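Local atomic coordinates of UDP-N-acetylglucosamine 4-epimerase (Bacillus cereus, PDB entry 3M2P), a protein that probably interconverts UDP-N-acetylglucosamine and its C4 epimer, as an NAD(P)-dependent epimerase/dehydratase family member. Residues P120-K124 / G220-I224; L163-N167 / I289-M293; M173-F177 / N232-A236; V194-E198 / I260-M265. Residue numbers count along the deposited sequence, not the author numbering.

Interaction 1: P120-K124 / G220-I224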
loop_
_atom_site.group_PDB
_atom_site.type_symbol
_atom_site.label_atom_id
_atom_site.label_comp_id
_atom_site.label_asym_id
_atom_site.label_seq_id
_atom_site.Cartn_x
_atom_site.Cartn_y
_atom_site.Cartn_z
ATOM N N PRO A 120 -5.110 19.707 -4.464
ATOM C CA PRO A 120 -5.018 19.014 -3.177
ATOM C C PRO A 120 -5.626 17.606 -3.253
ATOM O O PRO A 120 -6.563 17.373 -4.034
ATOM C CB PRO A 120 -5.881 19.881 -2.246
ATOM C CG PRO A 120 -6.423 20.993 -3.087
ATOM C CD PRO A 120 -6.281 20.590 -4.510
ATOM N N TRP A 121 -5.117 16.692 -2.430
ATOM C CA TRP A 121 -5.579 15.307 -2.450
ATOM C C TRP A 121 -6.798 15.075 -1.565
ATOM O O TRP A 121 -6.802 15.442 -0.389
ATOM C CB TRP A 121 -4.457 14.364 -2.016
ATOM C CG TRP A 121 -3.240 14.434 -2.877
ATOM C CD1 TRP A 121 -3.199 14.391 -4.236
ATOM C CD2 TRP A 121 -1.884 14.536 -2.437
ATOM N NE1 TRP A 121 -1.904 14.480 -4.671
ATOM C CE2 TRP A 121 -1.074 14.569 -3.586
ATOM C CE3 TRP A 121 -1.274 14.612 -1.181
ATOM C CZ2 TRP A 121 0.320 14.664 -3.520
ATOM C CZ3 TRP A 121 0.118 14.714 -1.118
ATOM C CH2 TRP A 121 0.893 14.739 -2.279
ATOM N N ASN A 122 -7.835 14.464 -2.127
ATOM C CA ASN A 122 -8.920 13.967 -1.292
ATOM C C ASN A 122 -8.911 12.454 -1.294
ATOM O O ASN A 122 -8.226 11.834 -2.094
ATOM C CB ASN A 122 -10.290 14.522 -1.708
ATOM C CG ASN A 122 -10.753 14.011 -3.051
ATOM O OD1 ASN A 122 -10.278 12.994 -3.548
ATOM N ND2 ASN A 122 -11.697 14.718 -3.646
ATOM N N GLU A 123 -9.681 11.856 -0.402
ATOM C CA GLU A 123 -9.602 10.427 -0.229
ATOM C C GLU A 123 -10.060 9.633 -1.449
ATOM O O GLU A 123 -10.125 8.421 -1.396
ATOM C CB GLU A 123 -10.294 9.992 1.057
ATOM C CG GLU A 123 -11.492 10.809 1.417
ATOM C CD GLU A 123 -11.166 12.085 2.159
ATOM O OE1 GLU A 123 -11.432 13.157 1.590
ATOM O OE2 GLU A 123 -10.670 12.034 3.305
ATOM N N LYS A 124 -10.331 10.299 -2.564
ATOM C CA LYS A 124 -10.612 9.563 -3.803
ATOM C C LYS A 124 -9.384 9.538 -4.724
ATOM O O LYS A 124 -9.411 8.965 -5.815
ATOM C CB LYS A 124 -11.846 10.123 -4.529
ATOM C CG LYS A 124 -13.089 10.276 -3.649
ATOM C CD LYS A 124 -14.378 10.166 -4.445
ATOM C CE LYS A 124 -14.825 8.712 -4.533
ATOM N NZ LYS A 124 -16.127 8.509 -5.246
ATOM N N GLY A 220 -14.285 3.831 7.695
ATOM C CA GLY A 220 -13.819 4.399 6.442
ATOM C C GLY A 220 -12.426 5.035 6.486
ATOM O O GLY A 220 -11.601 4.742 7.351
ATOM N N THR A 221 -12.165 5.926 5.537
ATOM C CA THR A 221 -10.873 6.595 5.480
ATOM C C THR A 221 -10.951 8.130 5.324
ATOM O O THR A 221 -11.600 8.653 4.418
ATOM C CB THR A 221 -10.005 5.939 4.421
ATOM O OG1 THR A 221 -9.832 4.571 4.796
ATOM C CG2 THR A 221 -8.645 6.605 4.345
ATOM N N PHE A 222 -10.286 8.837 6.231
ATOM C CA PHE A 222 -10.372 10.285 6.271
ATOM C C PHE A 222 -9.004 10.996 6.262
ATOM O O PHE A 222 -8.085 10.578 6.962
ATOM C CB PHE A 222 -11.150 10.708 7.510
ATOM C CG PHE A 222 -12.405 9.918 7.740
ATOM C CD1 PHE A 222 -12.380 8.757 8.490
ATOM C CD2 PHE A 222 -13.616 10.351 7.237
ATOM C CE1 PHE A 222 -13.523 8.048 8.714
ATOM C CE2 PHE A 222 -14.771 9.634 7.456
ATOM C CZ PHE A 222 -14.726 8.492 8.195
ATOM N N ASN A 223 -8.879 12.069 5.473
ATOM C CA ASN A 223 -7.713 12.939 5.555
ATOM C C ASN A 223 -7.869 13.794 6.795
ATOM O O ASN A 223 -8.906 14.429 6.978
ATOM C CB ASN A 223 -7.620 13.877 4.348
ATOM C CG ASN A 223 -7.383 13.152 3.047
ATOM O OD1 ASN A 223 -7.604 13.705 1.968
ATOM N ND2 ASN A 223 -6.931 11.916 3.132
ATOM N N ILE A 224 -6.859 13.820 7.652
ATOM C CA ILE A 224 -6.865 14.772 8.755
ATOM C C ILE A 224 -5.771 15.822 8.560
ATOM O O ILE A 224 -4.676 15.705 9.110
ATOM C CB ILE A 224 -6.711 14.105 10.142
ATOM C CG1 ILE A 224 -7.700 12.945 10.318
ATOM C CG2 ILE A 224 -6.902 15.144 11.232
ATOM C CD1 ILE A 224 -9.158 13.357 10.439
#

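Interaction 2: L163-N167 / I289-M293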
loop_
_atom_site.group_PDB
_atom_site.type_symbol
_atom_site.label_atom_id
_atom_site.label_comp_id
_atom_site.label_asym_id
_atom_site.label_seq_id
_atom_site.Cartn_x
_atom_site.Cartn_y
_atom_site.Cartn_z
ATOM N N LEU A 163 2.931 15.676 11.037
ATOM C CA LEU A 163 2.768 16.028 12.435
ATOM C C LEU A 163 3.942 16.863 12.955
ATOM O O LEU A 163 5.104 16.580 12.649
ATOM C CB LEU A 163 2.558 14.776 13.309
ATOM C CG LEU A 163 1.401 13.828 12.962
ATOM C CD1 LEU A 163 1.642 13.250 11.575
ATOM C CD2 LEU A 163 1.235 12.682 13.970
ATOM N N TYR A 164 3.627 17.897 13.733
ATOM C CA TYR A 164 4.638 18.592 14.514
ATOM C C TYR A 164 4.120 18.815 15.923
ATOM O O TYR A 164 2.908 18.861 16.143
ATOM C CB TYR A 164 5.022 19.922 13.872
ATOM C CG TYR A 164 3.906 20.929 13.822
ATOM C CD1 TYR A 164 3.072 21.011 12.717
ATOM C CD2 TYR A 164 3.688 21.800 14.873
ATOM C CE1 TYR A 164 2.052 21.923 12.668
ATOM C CE2 TYR A 164 2.662 22.722 14.833
ATOM C CZ TYR A 164 1.852 22.780 13.729
ATOM O OH TYR A 164 0.835 23.705 13.672
ATOM N N GLY A 165 5.034 18.946 16.878
ATOM C CA GLY A 165 4.643 19.155 18.264
ATOM C C GLY A 165 5.703 19.769 19.167
ATOM O O GLY A 165 6.646 20.414 18.706
ATOM N N PHE A 166 5.551 19.560 20.468
ATOM C CA PHE A 166 6.463 20.140 21.439
ATOM C C PHE A 166 7.391 19.093 22.046
ATOM O O PHE A 166 6.952 18.214 22.786
ATOM C CB PHE A 166 5.680 20.873 22.530
ATOM C CG PHE A 166 6.354 20.875 23.869
ATOM C CD1 PHE A 166 7.459 21.673 24.104
ATOM C CD2 PHE A 166 5.875 20.083 24.899
ATOM C CE1 PHE A 166 8.080 21.672 25.343
ATOM C CE2 PHE A 166 6.488 20.083 26.143
ATOM C CZ PHE A 166 7.590 20.874 26.365
ATOM N N ASN A 167 8.672 19.196 21.702
ATOM C CA ASN A 167 9.710 18.348 22.266
ATOM C C ASN A 167 9.847 16.992 21.555
ATOM O O ASN A 167 9.309 15.998 22.019
ATOM C CB ASN A 167 9.484 18.178 23.772
ATOM C CG ASN A 167 10.687 17.589 24.485
ATOM O OD1 ASN A 167 10.576 16.563 25.163
ATOM N ND2 ASN A 167 11.847 18.232 24.333
ATOM N N ILE A 289 3.830 26.134 21.551
ATOM C CA ILE A 289 4.986 25.264 21.698
ATOM C C ILE A 289 6.134 26.061 22.291
ATOM O O ILE A 289 6.787 25.611 23.225
ATOM C CB ILE A 289 5.400 24.632 20.354
ATOM C CG1 ILE A 289 4.249 23.780 19.805
ATOM C CG2 ILE A 289 6.686 23.810 20.507
ATOM C CD1 ILE A 289 4.541 23.135 18.476
ATOM N N HIS A 290 6.365 27.256 21.758
ATOM C CA HIS A 290 7.367 28.140 22.324
ATOM C C HIS A 290 7.114 28.345 23.816
ATOM O O HIS A 290 7.973 28.046 24.651
ATOM C CB HIS A 290 7.370 29.480 21.591
ATOM C CG HIS A 290 8.136 30.555 22.301
ATOM N ND1 HIS A 290 9.498 30.484 22.514
ATOM C CD2 HIS A 290 7.732 31.726 22.845
ATOM C CE1 HIS A 290 9.898 31.564 23.161
ATOM N NE2 HIS A 290 8.846 32.334 23.374
ATOM N N LEU A 291 5.919 28.840 24.138
ATOM C CA LEU A 291 5.523 29.168 25.510
ATOM C C LEU A 291 5.506 27.943 26.418
ATOM O O LEU A 291 4.975 27.981 27.528
ATOM C CB LEU A 291 4.145 29.845 25.513
ATOM C CG LEU A 291 3.596 30.466 26.804
ATOM C CD1 LEU A 291 2.734 29.489 27.632
ATOM C CD2 LEU A 291 4.738 31.052 27.625
ATOM N N LEU A 292 6.096 26.852 25.949
ATOM C CA LEU A 292 6.153 25.641 26.745
ATOM C C LEU A 292 7.558 25.044 26.713
ATOM O O LEU A 292 7.881 24.151 27.499
ATOM C CB LEU A 292 5.106 24.641 26.253
ATOM C CG LEU A 292 4.658 23.522 27.196
ATOM C CD1 LEU A 292 5.122 23.760 28.635
ATOM C CD2 LEU A 292 3.139 23.376 27.111
HETATM N N MSE A 293 8.398 25.552 25.815
HETATM C CA MSE A 293 9.764 25.057 25.713
HETATM C C MSE A 293 10.620 25.566 26.858
HETATM O O MSE A 293 11.749 25.116 27.061
HETATM C CB MSE A 293 10.381 25.398 24.360
HETATM C CG MSE A 293 10.503 24.179 23.453
HETATM SE SE MSE A 293 10.964 24.594 21.613
HETATM C CE MSE A 293 9.452 25.742 21.255
#

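Interaction 3: M173-F177 / N232-A236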
loop_
_atom_site.group_PDB
_atom_site.type_symbol
_atom_site.label_atom_id
_atom_site.label_comp_id
_atom_site.label_asym_id
_atom_site.label_seq_id
_atom_site.Cartn_x
_atom_site.Cartn_y
_atom_site.Cartn_z
HETATM N N MSE A 173 13.647 18.671 10.188
HETATM C CA MSE A 173 13.690 20.106 9.883
HETATM C C MSE A 173 12.948 21.003 10.876
HETATM O O MSE A 173 13.522 21.946 11.425
HETATM C CB MSE A 173 13.150 20.394 8.482
HETATM C CG MSE A 173 13.133 21.887 8.165
HETATM SE SE MSE A 173 12.144 22.447 6.568
HETATM C CE MSE A 173 10.347 22.647 7.332
ATOM N N ILE A 174 11.665 20.717 11.078
ATOM C CA ILE A 174 10.804 21.543 11.915
ATOM C C ILE A 174 11.309 21.578 13.357
ATOM O O ILE A 174 11.238 22.612 14.021
ATOM C CB ILE A 174 9.348 21.036 11.865
ATOM C CG1 ILE A 174 8.500 21.667 12.972
ATOM C CG2 ILE A 174 9.307 19.500 11.952
ATOM C CD1 ILE A 174 7.556 22.726 12.485
ATOM N N ASN A 175 11.827 20.451 13.837
ATOM C CA ASN A 175 12.396 20.391 15.183
ATOM C C ASN A 175 13.680 21.223 15.278
ATOM O O ASN A 175 13.880 21.966 16.241
ATOM C CB ASN A 175 12.656 18.939 15.619
ATOM C CG ASN A 175 11.370 18.133 15.807
ATOM O OD1 ASN A 175 10.418 18.595 16.433
ATOM N ND2 ASN A 175 11.349 16.915 15.270
ATOM N N ARG A 176 14.541 21.100 14.268
ATOM C CA ARG A 176 15.766 21.898 14.193
ATOM C C ARG A 176 15.482 23.390 14.345
ATOM O O ARG A 176 16.097 24.056 15.172
ATOM C CB ARG A 176 16.520 21.645 12.882
ATOM C CG ARG A 176 17.430 20.423 12.883
ATOM C CD ARG A 176 18.305 20.372 11.614
ATOM N NE ARG A 176 17.539 20.176 10.375
ATOM C CZ ARG A 176 17.402 21.097 9.416
ATOM N NH1 ARG A 176 17.985 22.296 9.537
ATOM N NH2 ARG A 176 16.685 20.819 8.324
ATOM N N PHE A 177 14.562 23.911 13.543
ATOM C CA PHE A 177 14.188 25.312 13.660
ATOM C C PHE A 177 13.785 25.636 15.096
ATOM O O PHE A 177 14.272 26.604 15.683
ATOM C CB PHE A 177 13.031 25.667 12.729
ATOM C CG PHE A 177 13.371 25.605 11.281
ATOM C CD1 PHE A 177 14.679 25.628 10.860
ATOM C CD2 PHE A 177 12.372 25.552 10.332
ATOM C CE1 PHE A 177 14.986 25.580 9.521
ATOM C CE2 PHE A 177 12.673 25.507 8.992
ATOM C CZ PHE A 177 13.981 25.521 8.587
ATOM N N ASN A 232 8.814 26.095 3.189
ATOM C CA ASN A 232 9.848 26.074 4.216
ATOM C C ASN A 232 10.228 27.478 4.657
ATOM O O ASN A 232 10.512 27.719 5.831
ATOM C CB ASN A 232 11.070 25.291 3.744
ATOM C CG ASN A 232 10.821 23.795 3.726
ATOM O OD1 ASN A 232 11.648 23.018 3.242
ATOM N ND2 ASN A 232 9.665 23.382 4.257
ATOM N N TYR A 233 10.215 28.404 3.709
ATOM C CA TYR A 233 10.426 29.809 4.020
ATOM C C TYR A 233 9.351 30.303 5.012
ATOM O O TYR A 233 9.675 30.922 6.029
ATOM C CB TYR A 233 10.471 30.636 2.724
ATOM C CG TYR A 233 10.618 32.134 2.915
ATOM C CD1 TYR A 233 9.506 32.958 2.924
ATOM C CD2 TYR A 233 11.865 32.722 3.068
ATOM C CE1 TYR A 233 9.624 34.323 3.089
ATOM C CE2 TYR A 233 11.995 34.089 3.232
ATOM C CZ TYR A 233 10.866 34.891 3.244
ATOM O OH TYR A 233 10.961 36.268 3.415
ATOM N N GLU A 234 8.082 30.000 4.742
ATOM C CA GLU A 234 7.006 30.362 5.667
ATOM C C GLU A 234 7.214 29.776 7.061
ATOM O O GLU A 234 7.131 30.498 8.052
ATOM C CB GLU A 234 5.653 29.895 5.151
ATOM C CG GLU A 234 5.261 30.418 3.798
ATOM C CD GLU A 234 3.776 30.243 3.544
ATOM O OE1 GLU A 234 3.403 29.255 2.866
ATOM O OE2 GLU A 234 2.990 31.080 4.050
ATOM N N VAL A 235 7.446 28.461 7.124
ATOM C CA VAL A 235 7.684 27.759 8.387
ATOM C C VAL A 235 8.754 28.470 9.218
ATOM O O VAL A 235 8.514 28.854 10.359
ATOM C CB VAL A 235 8.108 26.275 8.148
ATOM C CG1 VAL A 235 8.347 25.542 9.465
ATOM C CG2 VAL A 235 7.079 25.539 7.324
ATOM N N ALA A 236 9.935 28.651 8.634
ATOM C CA ALA A 236 11.054 29.292 9.321
ATOM C C ALA A 236 10.695 30.664 9.874
ATOM O O ALA A 236 10.978 30.958 11.029
ATOM C CB ALA A 236 12.246 29.395 8.397
#

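Interaction 4: V194-E198 / I260-M265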
loop_
_atom_site.group_PDB
_atom_site.type_symbol
_atom_site.label_atom_id
_atom_site.label_comp_id
_atom_site.label_asym_id
_atom_site.label_seq_id
_atom_site.Cartn_x
_atom_site.Cartn_y
_atom_site.Cartn_z
ATOM N N VAL A 194 9.249 26.405 -3.731
ATOM C CA VAL A 194 7.874 26.820 -3.928
ATOM C C VAL A 194 6.901 25.728 -3.457
ATOM O O VAL A 194 5.692 25.946 -3.397
ATOM C CB VAL A 194 7.625 27.206 -5.402
ATOM C CG1 VAL A 194 6.260 27.858 -5.561
ATOM C CG2 VAL A 194 8.694 28.163 -5.862
ATOM N N ALA A 195 7.443 24.567 -3.097
ATOM C CA ALA A 195 6.642 23.439 -2.632
ATOM C C ALA A 195 5.973 23.737 -1.299
ATOM O O ALA A 195 6.572 24.359 -0.423
ATOM C CB ALA A 195 7.495 22.198 -2.520
ATOM N N LYS A 196 4.725 23.290 -1.167
ATOM C CA LYS A 196 3.897 23.549 0.008
ATOM C C LYS A 196 3.577 22.236 0.707
ATOM O O LYS A 196 3.126 21.279 0.071
ATOM C CB LYS A 196 2.606 24.260 -0.400
ATOM C CG LYS A 196 2.814 25.729 -0.724
ATOM C CD LYS A 196 1.656 26.351 -1.510
ATOM C CE LYS A 196 1.743 27.891 -1.476
ATOM N NZ LYS A 196 1.079 28.579 -2.640
ATOM N N ARG A 197 3.827 22.195 2.013
ATOM C CA ARG A 197 3.646 20.980 2.809
ATOM C C ARG A 197 2.693 21.236 3.971
ATOM O O ARG A 197 2.798 22.256 4.637
ATOM C CB ARG A 197 4.998 20.479 3.335
ATOM C CG ARG A 197 5.923 19.896 2.262
ATOM C CD ARG A 197 7.082 19.130 2.888
ATOM N NE ARG A 197 8.231 19.988 3.166
ATOM C CZ ARG A 197 9.230 19.673 3.992
ATOM N NH1 ARG A 197 9.226 18.530 4.655
ATOM N NH2 ARG A 197 10.237 20.518 4.171
ATOM N N GLU A 198 1.762 20.315 4.215
ATOM C CA GLU A 198 0.735 20.537 5.233
ATOM C C GLU A 198 1.184 20.051 6.605
ATOM O O GLU A 198 1.618 18.916 6.748
ATOM C CB GLU A 198 -0.556 19.849 4.822
ATOM C CG GLU A 198 -1.787 20.242 5.621
ATOM C CD GLU A 198 -3.043 19.638 5.015
ATOM O OE1 GLU A 198 -2.900 18.945 3.980
ATOM O OE2 GLU A 198 -4.159 19.847 5.556
ATOM N N ILE A 260 12.467 18.815 -2.677
ATOM C CA ILE A 260 11.244 18.892 -1.892
ATOM C C ILE A 260 10.018 18.903 -2.779
ATOM O O ILE A 260 9.991 19.593 -3.794
ATOM C CB ILE A 260 11.242 20.147 -1.018
ATOM C CG1 ILE A 260 12.590 20.278 -0.306
ATOM C CG2 ILE A 260 10.108 20.100 -0.015
ATOM C CD1 ILE A 260 12.501 20.885 1.079
ATOM N N HIS A 261 9.005 18.130 -2.398
ATOM C CA HIS A 261 7.756 18.100 -3.157
ATOM C C HIS A 261 6.570 18.609 -2.330
ATOM O O HIS A 261 6.623 18.627 -1.098
ATOM C CB HIS A 261 7.498 16.695 -3.720
ATOM C CG HIS A 261 8.546 16.241 -4.694
ATOM N ND1 HIS A 261 9.597 15.424 -4.334
ATOM C CD2 HIS A 261 8.718 16.512 -6.011
ATOM C CE1 HIS A 261 10.365 15.201 -5.387
ATOM N NE2 HIS A 261 9.852 15.849 -6.418
ATOM N N SER A 262 5.509 19.044 -3.005
ATOM C CA SER A 262 4.319 19.524 -2.304
ATOM C C SER A 262 3.467 18.392 -1.739
ATOM O O SER A 262 3.269 17.372 -2.390
ATOM C CB SER A 262 3.462 20.391 -3.226
ATOM O OG SER A 262 3.958 21.712 -3.271
ATOM N N SER A 263 2.961 18.573 -0.526
ATOM C CA SER A 263 1.971 17.640 0.010
ATOM C C SER A 263 0.972 18.308 0.948
ATOM O O SER A 263 1.323 18.804 2.011
ATOM C CB SER A 263 2.632 16.418 0.669
ATOM O OG SER A 263 3.554 16.784 1.680
ATOM N N TYR A 264 -0.285 18.326 0.526
ATOM C CA TYR A 264 -1.362 18.820 1.365
ATOM C C TYR A 264 -2.659 18.169 0.948
ATOM O O TYR A 264 -2.747 17.603 -0.136
ATOM C CB TYR A 264 -1.481 20.343 1.299
ATOM C CG TYR A 264 -1.473 20.949 -0.094
ATOM C CD1 TYR A 264 -0.287 21.395 -0.665
ATOM C CD2 TYR A 264 -2.649 21.105 -0.823
ATOM C CE1 TYR A 264 -0.263 21.960 -1.921
ATOM C CE2 TYR A 264 -2.634 21.667 -2.089
ATOM C CZ TYR A 264 -1.434 22.103 -2.630
ATOM O OH TYR A 264 -1.385 22.683 -3.879
HETATM N N MSE A 265 -3.668 18.252 1.804
HETATM C CA MSE A 265 -4.916 17.552 1.547
HETATM C C MSE A 265 -6.140 18.413 1.711
HETATM O O MSE A 265 -6.163 19.374 2.473
HETATM C CB MSE A 265 -5.077 16.360 2.488
HETATM C CG MSE A 265 -4.012 15.308 2.371
HETATM SE SE MSE A 265 -4.044 14.140 3.923
HETATM C CE MSE A 265 -3.926 15.509 5.329
#

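Interaction 1: P120-K124 / G220-I224
A hydrogen bond buried between loop and strand holds this contact together. The backbone N of N223 donates to OE2 of E123 at 2.8 Å, with an N-H...O angle of 157°. E123 points its CA-to-CB bond at the strand, and OE2 also comes within 3.5 Å of F222 CA and 3.7 Å of T221 O, so the carboxylate oxygen sits along the strand backbone. T221 O itself accepts a hydrogen bond from K269 NZ, and the E123 side chain also touches K269, which places helix 268-273 beside the same carboxylate.

The loop lies between strand 103-109 and helix 132-150 of the Rossmann-type domain. Strand 220-224 pairs in parallel with strand 154-164, where F222 is hydrogen-bonded through its backbone to N157 and R159. E123 thus meets a strand whose other flank is already engaged in the sheet.

E123 and N223 supply most of the buried surface, N223 with its CA-to-CB bond toward the loop and its amide end against the W121-N122 backbone. F222 points away. The indole of W121 leads away from the strand as well, stacking on Y113 and bonding through NE1 to D115 O. Within the loop, N122 OD1 accepts from K124 N at 2.9 Å in an Asx turn, although the position of that nitrogen is less certain.

Interaction 2: L163-N167 / I289-M293
Y164, at the end of strand 154-164, opens the contact with the edge of its ring: CD2 lies 3.9 Å from I289 CD1, close to the ring plane. The same ring meets F282, near the start of helix 282-293, edge-to-face, so the tyrosine touches that helix at two levels. At G165 the chain leaves the strand, and G165 O packs 3.4 Å from I289 CD1. Nearest atoms of G165 and the side chain of F13, a residue seen to bind UDP, are about 3 Å apart; no UDP is bound to this chain.

The arrangement joins the carboxy-terminal end of a parallel strand in the Rossmann-type sheet to the last helix of the chain, with the turn after the strand wedged between that helix and the nucleotide-binding side of the domain.

F166 buries the most surface here. Its backbone N is hydrogen-bonded to Y17 OH, while its side chain packs on residues 289-293: CB sits 3.7 Å from I289 CG2, and L292 CG stands over one ring face, 4.1 Å from the centroid and 13° off the normal, a CH-pi contact. F166 CE1 lies 3.3 Å from L292 O and 4.0 Å from CG of the selenomethionine M293, which lies beside the ring, near its plane.

Interaction 3: M173-F177 / N232-A236
This is a buried, almost wholly apolar helix-helix contact between residues 173-177 of helix 173-182 and residues 232-236 of helix 232-242. The two short segments run roughly parallel, crossing at -32° with a closest axis approach of 11.0 Å, a separation that side chains must fill.

V235 is the common partner. Its CG1 lies 4.1 Å from CE of the selenomethionine M173, 4.2 Å from I174 CD1 and 4.1 Å from F177 CD2, the last at the edge of the phenyl ring. A236 CB covers one face of that ring, 4.0 Å from F177 CE2. Both helices lie beyond the central Rossmann strands, in the part that in extended short-chain dehydrogenases forms the smaller, substrate-binding domain; F282 of helix 282-293 packs on both I174 and V235, and L187 on both F177 and A236.

At the more polar end, M173 CE approaches N232 ND2 at 3.2 Å, while N232 OD1 is hydrogen-bonded to R197 NH2, whose side chain also touches M173.

Interaction 4: V194-E198 / I260-M265
Four hydrogen bonds join these two extended segments. The shortest runs from M265 N to OE1 of E198, very short at 2.4 Å, a value to be read with the coordinate error of a 2.95 Å model in mind; S263 O accepts from E198 N at 2.7 Å, S263 N donates to K196 O at 2.8 Å, and K196 N donates to S262 OG at 2.7 Å, nearly straight at 169°. The middle two straddle R197 and make a single parallel bridge between R197 and S263, with CA atoms 4.7 Å apart. R197 CA adds a CA-H...O contact of 3.3 Å to S263 O.

Around this core, Y264 presents the edge of its ring to K196 O, with CD1 3.5 Å away, and its CE1 lies 4.0 Å from K196 CB. A195 CB packs 4.2 Å from I260 CG2, which also meets R197 NE at 3.7 Å. The guanidinium continues outward to N232 OD1, and S263 OG to H162 NE2 on strand 154-164.

The one bridge is thus extended on both sides by side-chain-to-backbone bonds, so the association of residues 260-265 with residues 195-198 draws on the S262 hydroxyl and the E198 carboxylate as well as on main-chain groups.

In the fold
The four contacts form a connected series. W121 of interaction 1 packs its indole on residues 262-264 of interaction 4, with CZ3 3.5 Å from S263 CB; their centres are 16 Å apart. Interaction 4 passes to interaction 3, 13 Å away between centres, through the probable hydrogen bond of R197 NH2 with N232 OD1 (3.0 Å). Interaction 3 in turn meets interaction 2, also 13 Å away, where Y164 CB lies 4.0 Å from I174 CG1. Interaction 2 is closest to the UDP-binding residues, with G165 about 3 Å from the side chain of F13 by nearest atoms; the I174 side chain is about 8 Å from that of F13. Interactions 1 and 4 lie away from this site, which is empty of UDP in this chain.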